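Local coordinates for protein Esterase/lipase (Uncultured bacterium, PDB 3K6K) that probably hydrolyses carboxylic ester bonds, as an alpha/beta hydrolase related to hormone-sensitive lipase, at residues S270-I275 with C301-A306. Sequence-based numbering, arbitrary orientation.
Sequences SVELKI and CHWISA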
ATOM      1  N   SER A 270      -7.671  -2.603   7.988  1.00 15.02           N
ATOM      2  CA  SER A 270      -7.651  -2.396   6.505  1.00 15.53           C
ATOM      3  C   SER A 270      -6.591  -1.348   6.202  1.00 16.73           C
ATOM      4  O   SER A 270      -6.540  -0.333   6.890  1.00 16.79           O
ATOM      5  CB  SER A 270      -8.977  -1.893   6.002  1.00 15.60           C
ATOM      6  OG  SER A 270      -8.926  -1.674   4.613  1.00 15.03           O
ATOM      7  N   VAL A 271      -5.722  -1.594   5.217  1.00 15.88           N
ATOM      8  CA  VAL A 271      -4.713  -0.614   4.925  1.00 15.77           C
ATOM      9  C   VAL A 271      -4.506  -0.534   3.441  1.00 16.22           C
ATOM     10  O   VAL A 271      -4.322  -1.548   2.750  1.00 14.67           O
ATOM     11  CB  VAL A 271      -3.324  -0.900   5.587  1.00 15.50           C
ATOM     12  CG1 VAL A 271      -2.358   0.232   5.248  1.00 15.48           C
ATOM     13  CG2 VAL A 271      -3.416  -0.979   7.103  1.00 13.52           C
ATOM     14  N   GLU A 272      -4.533   0.691   2.946  1.00 16.49           N
ATOM     15  CA  GLU A 272      -4.201   0.935   1.557  1.00 18.74           C
ATOM     16  C   GLU A 272      -3.136   1.989   1.501  1.00 18.33           C
ATOM     17  O   GLU A 272      -3.274   3.070   2.076  1.00 19.58           O
ATOM     18  CB  GLU A 272      -5.438   1.412   0.809  1.00 20.25           C
ATOM     19  CG  GLU A 272      -6.681   0.651   1.174  1.00 22.27           C
ATOM     20  CD  GLU A 272      -7.947   1.203   0.469  1.00 29.69           C
ATOM     21  OE1 GLU A 272      -8.971   1.396   1.185  1.00 25.34           O
ATOM     22  OE2 GLU A 272      -7.883   1.452  -0.785  1.00 30.40           O
ATOM     23  N   LEU A 273      -2.073   1.687   0.812  1.00 17.45           N
ATOM     24  CA  LEU A 273      -0.919   2.512   0.807  1.00 16.35           C
ATOM     25  C   LEU A 273      -0.562   2.745  -0.644  1.00 16.38           C
ATOM     26  O   LEU A 273      -0.431   1.762  -1.385  1.00 16.32           O
ATOM     27  CB  LEU A 273       0.178   1.755   1.469  1.00 16.38           C
ATOM     28  CG  LEU A 273       1.616   2.233   1.739  1.00 17.89           C
ATOM     29  CD1 LEU A 273       2.602   1.360   1.022  1.00 12.38           C
ATOM     30  CD2 LEU A 273       1.876   3.715   1.540  1.00 17.70           C
ATOM     31  N   LYS A 274      -0.416   4.026  -1.039  1.00 13.87           N
ATOM     32  CA  LYS A 274       0.149   4.372  -2.310  1.00 13.29           C
ATOM     33  C   LYS A 274       1.472   5.144  -2.124  1.00 13.02           C
ATOM     34  O   LYS A 274       1.584   6.054  -1.315  1.00 11.90           O
ATOM     35  CB  LYS A 274      -0.856   5.187  -3.131  1.00 13.31           C
ATOM     36  CG  LYS A 274      -0.496   5.350  -4.600  1.00 15.35           C
ATOM     37  CD  LYS A 274      -1.683   6.006  -5.305  1.00 17.51           C
ATOM     38  CE  LYS A 274      -1.482   6.230  -6.810  1.00 16.91           C
ATOM     39  NZ  LYS A 274      -2.856   6.604  -7.289  1.00 19.14           N
ATOM     40  N   ILE A 275       2.467   4.781  -2.924  1.00 13.07           N
ATOM     41  CA  ILE A 275       3.737   5.456  -2.895  1.00 10.55           C
ATOM     42  C   ILE A 275       3.948   6.185  -4.198  1.00 10.87           C
ATOM     43  O   ILE A 275       3.845   5.552  -5.267  1.00 11.45           O
ATOM     44  CB  ILE A 275       4.846   4.454  -2.729  1.00  9.19           C
ATOM     45  CG1 ILE A 275       4.678   3.708  -1.387  1.00  7.13           C
ATOM     46  CG2 ILE A 275       6.161   5.188  -2.772  1.00  6.42           C
ATOM     47  CD1 ILE A 275       5.657   2.544  -1.268  1.00  5.99           C
ATOM     48  N   CYS A 301      -9.699  12.424  -1.346  1.00 18.84           N
ATOM     49  CA  CYS A 301     -11.055  12.930  -1.164  1.00 21.03           C
ATOM     50  C   CYS A 301     -12.056  11.889  -1.635  1.00 21.21           C
ATOM     51  O   CYS A 301     -13.047  11.652  -0.962  1.00 22.32           O
ATOM     52  CB  CYS A 301     -11.266  14.316  -1.812  1.00 19.34           C
ATOM     53  SG  CYS A 301     -10.427  15.645  -0.836  1.00 25.72           S
ATOM     54  N   HIS A 302     -11.788  11.257  -2.762  1.00 21.82           N
ATOM     55  CA  HIS A 302     -12.648  10.191  -3.203  1.00 24.29           C
ATOM     56  C   HIS A 302     -12.749   9.130  -2.072  1.00 23.81           C
ATOM     57  O   HIS A 302     -13.851   8.648  -1.719  1.00 24.45           O
ATOM     58  CB  HIS A 302     -12.104   9.582  -4.500  1.00 25.20           C
ATOM     59  CG  HIS A 302     -13.105   8.753  -5.248  1.00 31.73           C
ATOM     60  ND1 HIS A 302     -14.021   9.303  -6.129  1.00 38.52           N
ATOM     61  CD2 HIS A 302     -13.334   7.412  -5.259  1.00 36.65           C
ATOM     62  CE1 HIS A 302     -14.768   8.340  -6.651  1.00 38.23           C
ATOM     63  NE2 HIS A 302     -14.379   7.185  -6.133  1.00 38.02           N
ATOM     64  N   TRP A 303     -11.604   8.772  -1.500  1.00 22.87           N
ATOM     65  CA  TRP A 303     -11.577   7.809  -0.443  1.00 22.04           C
ATOM     66  C   TRP A 303     -12.438   8.311   0.683  1.00 22.42           C
ATOM     67  O   TRP A 303     -13.290   7.580   1.205  1.00 22.28           O
ATOM     68  CB  TRP A 303     -10.181   7.627   0.059  1.00 21.13           C
ATOM     69  CG  TRP A 303      -9.995   6.414   0.908  1.00 19.90           C
ATOM     70  CD1 TRP A 303      -9.708   5.104   0.474  1.00 17.36           C
ATOM     71  CD2 TRP A 303      -9.981   6.366   2.331  1.00 15.04           C
ATOM     72  NE1 TRP A 303      -9.574   4.275   1.571  1.00 13.07           N
ATOM     73  CE2 TRP A 303      -9.727   5.025   2.712  1.00 13.90           C
ATOM     74  CE3 TRP A 303     -10.149   7.313   3.319  1.00 12.64           C
ATOM     75  CZ2 TRP A 303      -9.621   4.640   4.067  1.00 16.09           C
ATOM     76  CZ3 TRP A 303     -10.078   6.927   4.631  1.00 13.87           C
ATOM     77  CH2 TRP A 303      -9.804   5.599   5.002  1.00 15.22           C
ATOM     78  N   ILE A 304     -12.207   9.549   1.071  1.00 22.14           N
ATOM     79  CA  ILE A 304     -12.883  10.035   2.219  1.00 23.57           C
ATOM     80  C   ILE A 304     -14.361   9.995   1.945  1.00 25.95           C
ATOM     81  O   ILE A 304     -15.122   9.396   2.684  1.00 25.39           O
ATOM     82  CB  ILE A 304     -12.441  11.451   2.649  1.00 23.03           C
ATOM     83  CG1 ILE A 304     -11.117  11.381   3.401  1.00 19.53           C
ATOM     84  CG2 ILE A 304     -13.509  12.096   3.579  1.00 20.56           C
ATOM     85  CD1 ILE A 304     -10.457  12.732   3.568  1.00 15.50           C
ATOM     86  N   SER A 305     -14.765  10.604   0.838  1.00 28.79           N
ATOM     87  CA  SER A 305     -16.169  10.877   0.646  1.00 31.08           C
ATOM     88  C   SER A 305     -16.937   9.618   0.249  1.00 32.21           C
ATOM     89  O   SER A 305     -18.142   9.696  -0.003  1.00 33.70           O
ATOM     90  CB  SER A 305     -16.361  12.056  -0.340  1.00 31.28           C
ATOM     91  OG  SER A 305     -16.714  11.557  -1.605  1.00 32.23           O
ATOM     92  N   ALA A 306     -16.257   8.472   0.215  1.00 32.27           N
ATOM     93  CA  ALA A 306     -16.906   7.191  -0.032  1.00 33.41           C
ATOM     94  C   ALA A 306     -16.927   6.249   1.199  1.00 34.77           C
ATOM     95  O   ALA A 306     -17.348   5.099   1.091  1.00 34.68           O
ATOM     96  CB  ALA A 306     -16.284   6.506  -1.208  1.00 33.59           C
TER
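The first torsion of W303 (chi1 -165°) sets CG opposite the backbone N, which turns the indole toward E272. E272 reaches back with CG anti to its carbonyl carbon and the chain extended beyond it. The two side chains bridge a gap of 10.3 Å between the CA of E272 and the CA of W303. They meet in one hydrogen bond, from W303 NE1 to E272 OE1, at 3.0 Å. The bond is nearly straight, with 171° at the hydrogen. OE1 sits at the indole edge, in the ring plane. At the glutamate, NE1 lies above the carboxylate plane, not within it, and the two planes stand 61° apart. The bond gives the indole N-H of the buried W303 an acceptor. R307 makes a cation-pi contact with W303 and a weak, long ion pair with E272 OE1. With an alanine here in place of E272 the carboxylate is gone, and the buried indole N-H would probably lose its acceptor at this edge. W303 also packs on L244 of the neighbouring strand 243-248. Strand 271-276 pairs antiparallel with a strand of the second subunit, so the sheet continues across the interface. The contact thus ties the C-terminal helix 291-305 to strand 271-276, the outermost of the sheet within this chain, a helix-on-sheet arrangement of the alpha/beta hydrolase fold.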